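Local coordinates for lipopolysaccharide biosynthesis protein wbpB (Thermus thermophilus, PDB 3O9Z) that is an NAD-dependent sugar dehydrogenase that probably oxidises a nucleotide-linked sugar on the way to 2,3-diacetamido-2,3-dideoxy-D-mannuronic acid, with 2-oxoglutarate bound beside the nicotinamide, at residues Q131-K142 with H187-L195. Residues are numbered along the deposited sequence; the frame is centred on the assembly and turned at random.
Sequences QLRVHPSLLALK and HFFDLLAWL. With NAD (nicotinamide-adenine-dinucleotide), chain E; AKG (2-oxoglutaric acid), chain F.
At the nicotinamide end of the NAD pocket, NE2 of Gln-131 lies at the edge of the His-187 ring, 3.4 Å from CE1, the amide plane nearly perpendicular to the imidazole. Gln-131 suits its place because a carboxamide can both give and take: OE1 accepts from NAD N7N while NE2 donates to NAD O7N, fixing the rotation of the nicotinamide amide. A bend at chi2 (-103°) carries its amide to the cofactor. The imidazole of His-187 uses both ring nitrogens, NE2 donating to the keto oxygen O5 of 2-oxoglutarate (2.8 Å) and ND1 sharing a hydrogen bond with a water, which accepts a second one from Leu-132 N. Lys-103 and Tyr-158 also hydrogen-bond to 2-oxoglutarate.

Behind the site, Arg-133 grips Asp-190 side-on. NE meets the syn lone pair of OD2 at 2.8 Å, in the guanidinium plane and almost straight (172°), and NH2 reaches OD1 at 2.9 Å, pairing these charges in a buried setting. The extended arginine chain also runs over one face of the Trp-194 indole, with CD 4.0 Å from the centroid of the five-membered ring, a CH-pi contact. Lys-142 lays CD over the opposite face, 3.9 Å from the six-membered centroid, so the methylene portions of two charged side chains sandwich the indole. Leu-138 CD1 packs on Leu-191 CD1 at 3.9 Å, filling the interior toward Ile-249.

The 3-10 segment 131-134, following strand 126-128 of the nucleotide-binding sheet, thus leads to helix 136-146, which packs beside helix 186-196 on the sheet holding strand 245-251; Gln-131 and His-187 mark the site end, as in two-domain Gfo/Idh/MocA oxidoreductases.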
loop_
_atom_site.group_PDB
_atom_site.type_symbol
_atom_site.label_atom_id
_atom_site.label_comp_id
_atom_site.label_asym_id
_atom_site.label_seq_id
_atom_site.Cartn_x
_atom_site.Cartn_y
_atom_site.Cartn_z
ATOM N N GLN A 131 -5.395 27.790 -10.950
ATOM C CA GLN A 131 -6.328 28.780 -10.430
ATOM C C GLN A 131 -5.776 30.183 -10.358
ATOM O O GLN A 131 -6.565 31.101 -10.199
ATOM C CB GLN A 131 -6.889 28.324 -9.074
ATOM C CG GLN A 131 -5.952 28.471 -7.896
ATOM C CD GLN A 131 -5.311 27.174 -7.432
ATOM O OE1 GLN A 131 -5.125 26.979 -6.216
ATOM N NE2 GLN A 131 -5.040 26.254 -8.347
ATOM N N LEU A 132 -4.457 30.370 -10.399
ATOM C CA LEU A 132 -3.989 31.761 -10.418
ATOM C C LEU A 132 -4.495 32.532 -11.638
ATOM O O LEU A 132 -4.654 33.764 -11.588
ATOM C CB LEU A 132 -2.464 31.829 -10.304
ATOM C CG LEU A 132 -1.872 31.366 -8.974
ATOM C CD1 LEU A 132 -0.368 31.659 -8.968
ATOM C CD2 LEU A 132 -2.569 32.068 -7.851
ATOM N N ARG A 133 -4.772 31.823 -12.731
ATOM C CA ARG A 133 -5.268 32.514 -13.933
ATOM C C ARG A 133 -6.707 33.004 -13.797
ATOM O O ARG A 133 -7.192 33.747 -14.662
ATOM C CB ARG A 133 -5.130 31.644 -15.181
ATOM C CG ARG A 133 -3.706 31.266 -15.495
ATOM C CD ARG A 133 -3.639 30.603 -16.852
ATOM N NE ARG A 133 -2.311 30.158 -17.228
ATOM C CZ ARG A 133 -1.899 30.096 -18.485
ATOM N NH1 ARG A 133 -2.708 30.481 -19.473
ATOM N NH2 ARG A 133 -0.691 29.635 -18.769
ATOM N N VAL A 134 -7.402 32.592 -12.738
ATOM C CA VAL A 134 -8.714 33.160 -12.442
ATOM C C VAL A 134 -8.730 33.983 -11.154
ATOM O O VAL A 134 -9.776 34.419 -10.663
ATOM C CB VAL A 134 -9.828 32.059 -12.467
ATOM C CG1 VAL A 134 -9.803 31.366 -13.823
ATOM C CG2 VAL A 134 -9.610 31.028 -11.335
ATOM N N HIS A 135 -7.557 34.196 -10.562
ATOM C CA HIS A 135 -7.514 35.024 -9.368
ATOM C C HIS A 135 -7.791 36.478 -9.703
ATOM O O HIS A 135 -7.101 37.038 -10.538
ATOM C CB HIS A 135 -6.129 34.905 -8.727
ATOM C CG HIS A 135 -6.064 35.464 -7.338
ATOM N ND1 HIS A 135 -6.276 36.795 -7.055
ATOM C CD2 HIS A 135 -5.848 34.860 -6.144
ATOM C CE1 HIS A 135 -6.156 36.995 -5.752
ATOM N NE2 HIS A 135 -5.900 35.835 -5.177
ATOM N N PRO A 136 -8.823 37.091 -9.105
ATOM C CA PRO A 136 -9.195 38.439 -9.524
ATOM C C PRO A 136 -8.078 39.482 -9.442
ATOM O O PRO A 136 -8.038 40.377 -10.287
ATOM C CB PRO A 136 -10.334 38.805 -8.558
ATOM C CG PRO A 136 -10.931 37.482 -8.215
ATOM C CD PRO A 136 -9.759 36.545 -8.102
ATOM N N SER A 137 -7.172 39.372 -8.466
ATOM C CA SER A 137 -6.105 40.367 -8.345
ATOM C C SER A 137 -5.094 40.217 -9.473
ATOM O O SER A 137 -4.460 41.182 -9.911
ATOM C CB SER A 137 -5.362 40.185 -7.020
ATOM O OG SER A 137 -6.168 40.613 -5.941
ATOM N N LEU A 138 -4.914 38.975 -9.894
ATOM C CA LEU A 138 -3.937 38.689 -10.929
ATOM C C LEU A 138 -4.515 38.936 -12.331
ATOM O O LEU A 138 -3.808 39.400 -13.225
ATOM C CB LEU A 138 -3.381 37.259 -10.754
ATOM C CG LEU A 138 -2.700 37.052 -9.387
ATOM C CD1 LEU A 138 -2.262 35.602 -9.327
ATOM C CD2 LEU A 138 -1.480 38.006 -9.321
ATOM N N LEU A 139 -5.812 38.699 -12.521
ATOM C CA LEU A 139 -6.469 39.164 -13.738
ATOM C C LEU A 139 -6.369 40.687 -13.851
ATOM O O LEU A 139 -6.148 41.201 -14.947
ATOM C CB LEU A 139 -7.916 38.705 -13.764
ATOM C CG LEU A 139 -8.208 37.253 -14.132
ATOM C CD1 LEU A 139 -9.622 36.863 -13.666
ATOM C CD2 LEU A 139 -8.039 37.044 -15.626
ATOM N N ALA A 140 -6.551 41.393 -12.742
ATOM C CA ALA A 140 -6.474 42.861 -12.733
ATOM C C ALA A 140 -5.050 43.316 -13.101
ATOM O O ALA A 140 -4.847 44.236 -13.913
ATOM C CB ALA A 140 -6.916 43.403 -11.374
ATOM N N LEU A 141 -4.055 42.670 -12.496
ATOM C CA LEU A 141 -2.654 42.933 -12.822
ATOM C C LEU A 141 -2.352 42.744 -14.301
ATOM O O LEU A 141 -1.661 43.579 -14.919
ATOM C CB LEU A 141 -1.751 42.043 -11.964
ATOM C CG LEU A 141 -0.243 42.102 -12.233
ATOM C CD1 LEU A 141 0.269 43.546 -12.107
ATOM C CD2 LEU A 141 0.454 41.220 -11.187
ATOM N N LYS A 142 -2.835 41.651 -14.881
ATOM C CA LYS A 142 -2.580 41.370 -16.273
ATOM C C LYS A 142 -3.160 42.459 -17.165
ATOM O O LYS A 142 -2.546 42.862 -18.147
ATOM C CB LYS A 142 -3.090 39.982 -16.649
ATOM C CG LYS A 142 -2.859 39.672 -18.111
ATOM C CD LYS A 142 -3.325 38.294 -18.516
ATOM C CE LYS A 142 -2.644 37.843 -19.789
ATOM N NZ LYS A 142 -3.387 38.402 -20.949
ATOM N N HIS A 187 2.798 26.859 -10.157
ATOM C CA HIS A 187 1.836 27.935 -10.050
ATOM C C HIS A 187 2.459 29.239 -10.514
ATOM O O HIS A 187 1.832 29.958 -11.297
ATOM C CB HIS A 187 1.370 28.090 -8.599
ATOM C CG HIS A 187 0.318 27.115 -8.174
ATOM N ND1 HIS A 187 -0.967 27.126 -8.676
ATOM C CD2 HIS A 187 0.361 26.129 -7.246
ATOM C CE1 HIS A 187 -1.674 26.183 -8.076
ATOM N NE2 HIS A 187 -0.885 25.546 -7.227
ATOM N N PHE A 188 3.607 29.569 -9.960
ATOM C CA PHE A 188 4.179 30.861 -10.323
ATOM C C PHE A 188 4.927 30.835 -11.652
ATOM O O PHE A 188 4.920 31.886 -12.321
ATOM C CB PHE A 188 4.959 31.530 -9.172
ATOM C CG PHE A 188 6.320 30.956 -8.897
ATOM C CD1 PHE A 188 6.514 30.114 -7.824
ATOM C CD2 PHE A 188 7.414 31.318 -9.680
ATOM C CE1 PHE A 188 7.749 29.586 -7.555
ATOM C CE2 PHE A 188 8.653 30.788 -9.408
ATOM C CZ PHE A 188 8.802 29.918 -8.346
ATOM N N PHE A 189 5.560 29.723 -12.041
ATOM C CA PHE A 189 6.161 29.671 -13.385
ATOM C C PHE A 189 5.039 29.903 -14.397
ATOM O O PHE A 189 5.221 30.612 -15.410
ATOM C CB PHE A 189 7.021 28.428 -13.638
ATOM C CG PHE A 189 8.259 28.407 -12.794
ATOM C CD1 PHE A 189 9.245 29.379 -12.935
ATOM C CD2 PHE A 189 8.443 27.416 -11.851
ATOM C CE1 PHE A 189 10.364 29.354 -12.126
ATOM C CE2 PHE A 189 9.582 27.376 -11.083
ATOM C CZ PHE A 189 10.525 28.364 -11.177
ATOM N N ASP A 190 3.878 29.293 -14.162
ATOM C CA ASP A 190 2.757 29.482 -15.059
ATOM C C ASP A 190 2.197 30.899 -15.035
ATOM O O ASP A 190 1.896 31.472 -16.103
ATOM C CB ASP A 190 1.683 28.426 -14.778
ATOM C CG ASP A 190 0.539 28.554 -15.739
ATOM O OD1 ASP A 190 0.696 28.026 -16.869
ATOM O OD2 ASP A 190 -0.424 29.252 -15.361
ATOM N N LEU A 191 2.090 31.498 -13.849
ATOM C CA LEU A 191 1.662 32.890 -13.728
ATOM C C LEU A 191 2.584 33.784 -14.552
ATOM O O LEU A 191 2.106 34.643 -15.319
ATOM C CB LEU A 191 1.715 33.319 -12.245
ATOM C CG LEU A 191 1.490 34.811 -11.976
ATOM C CD1 LEU A 191 0.109 35.277 -12.457
ATOM C CD2 LEU A 191 1.685 35.106 -10.475
ATOM N N LEU A 192 3.882 33.573 -14.403
ATOM C CA LEU A 192 4.851 34.416 -15.106
ATOM C C LEU A 192 4.811 34.199 -16.609
ATOM O O LEU A 192 4.950 35.176 -17.353
ATOM C CB LEU A 192 6.259 34.139 -14.604
ATOM C CG LEU A 192 6.469 34.552 -13.139
ATOM C CD1 LEU A 192 7.790 33.958 -12.619
ATOM C CD2 LEU A 192 6.405 36.091 -12.887
ATOM N N ALA A 193 4.619 32.968 -17.080
ATOM C CA ALA A 193 4.505 32.703 -18.512
ATOM C C ALA A 193 3.250 33.366 -19.064
ATOM O O ALA A 193 3.253 33.931 -20.174
ATOM C CB ALA A 193 4.520 31.167 -18.783
ATOM N N TRP A 194 2.150 33.239 -18.340
ATOM C CA TRP A 194 0.883 33.875 -18.728
ATOM C C TRP A 194 1.006 35.400 -18.847
ATOM O O TRP A 194 0.530 35.994 -19.833
ATOM C CB TRP A 194 -0.168 33.492 -17.677
ATOM C CG TRP A 194 -1.543 34.022 -17.844
ATOM C CD1 TRP A 194 -2.379 33.829 -18.913
ATOM C CD2 TRP A 194 -2.310 34.690 -16.833
ATOM N NE1 TRP A 194 -3.607 34.393 -18.627
ATOM C CE2 TRP A 194 -3.603 34.887 -17.348
ATOM C CE3 TRP A 194 -2.040 35.091 -15.521
ATOM C CZ2 TRP A 194 -4.603 35.548 -16.625
ATOM C CZ3 TRP A 194 -3.040 35.731 -14.790
ATOM C CH2 TRP A 194 -4.307 35.952 -15.351
ATOM N N LEU A 195 1.668 36.043 -17.882
ATOM C CA LEU A 195 1.837 37.492 -17.927
ATOM C C LEU A 195 2.913 37.943 -18.913
ATOM O O LEU A 195 2.723 38.971 -19.574
ATOM C CB LEU A 195 2.207 38.013 -16.546
ATOM C CG LEU A 195 1.175 37.781 -15.431
ATOM C CD1 LEU A 195 1.777 38.240 -14.096
ATOM C CD2 LEU A 195 -0.119 38.563 -15.740
HETATM P PA NAD E . -2.581 13.629 -1.653
HETATM O O1A NAD E . -3.340 14.200 -0.514
HETATM O O2A NAD E . -1.288 12.823 -1.456
HETATM O O5B NAD E . -3.691 12.756 -2.360
HETATM C C5B NAD E . -3.241 12.007 -3.454
HETATM C C4B NAD E . -4.284 10.899 -3.737
HETATM O O4B NAD E . -3.976 10.204 -4.974
HETATM C C3B NAD E . -4.172 9.821 -2.623
HETATM O O3B NAD E . -5.443 9.598 -1.978
HETATM C C2B NAD E . -3.615 8.577 -3.336
HETATM O O2B NAD E . -4.054 7.324 -2.793
HETATM C C1B NAD E . -4.266 8.821 -4.730
HETATM N N9A NAD E . -3.592 8.000 -5.769
HETATM C C8A NAD E . -2.381 7.385 -5.858
HETATM N N7A NAD E . -2.274 6.712 -7.002
HETATM C C5A NAD E . -3.481 6.810 -7.651
HETATM C C6A NAD E . -4.019 6.300 -8.892
HETATM N N6A NAD E . -3.268 5.468 -9.678
HETATM N N1A NAD E . -5.262 6.707 -9.124
HETATM C C2A NAD E . -6.061 7.495 -8.418
HETATM N N3A NAD E . -5.588 7.962 -7.234
HETATM C C4A NAD E . -4.331 7.644 -6.905
HETATM O O3 NAD E . -2.230 14.812 -2.671
HETATM P PN NAD E . -2.988 16.125 -3.049
HETATM O O1N NAD E . -2.378 17.285 -2.264
HETATM O O2N NAD E . -4.474 15.907 -2.990
HETATM O O5D NAD E . -2.466 16.421 -4.530
HETATM C C5D NAD E . -3.223 15.780 -5.526
HETATM C C4D NAD E . -2.925 16.535 -6.834
HETATM O O4D NAD E . -3.542 17.832 -6.672
HETATM C C3D NAD E . -1.443 16.759 -7.168
HETATM O O3D NAD E . -1.362 16.798 -8.628
HETATM C C2D NAD E . -1.230 18.191 -6.653
HETATM O O2D NAD E . -0.215 18.878 -7.370
HETATM C C1D NAD E . -2.582 18.895 -6.815
HETATM N N1N NAD E . -2.791 19.977 -5.854
HETATM C C2N NAD E . -3.209 21.149 -6.282
HETATM C C3N NAD E . -3.457 22.238 -5.471
HETATM C C7N NAD E . -3.850 23.489 -6.145
HETATM O O7N NAD E . -4.376 23.493 -7.278
HETATM N N7N NAD E . -3.720 24.575 -5.392
HETATM C C4N NAD E . -3.271 22.062 -4.093
HETATM C C5N NAD E . -2.913 20.784 -3.662
HETATM C C6N NAD E . -2.686 19.726 -4.540
HETATM C C1 AKG F . 0.170 22.093 -3.713
HETATM O O1 AKG F . 0.347 21.959 -2.474
HETATM O O2 AKG F . 0.342 21.155 -4.499
HETATM C C2 AKG F . -0.358 23.308 -4.296
HETATM O O5 AKG F . -0.515 23.359 -5.514
HETATM C C3 AKG F . -0.679 24.497 -3.430
HETATM C C4 AKG F . 0.540 25.419 -3.437
HETATM C C5 AKG F . 0.433 26.576 -2.464
HETATM O O3 AKG F . 0.057 26.359 -1.296
HETATM O O4 AKG F . 0.715 27.714 -2.845
HETATM O O HOH W 1 -2.327 28.431 -10.938
#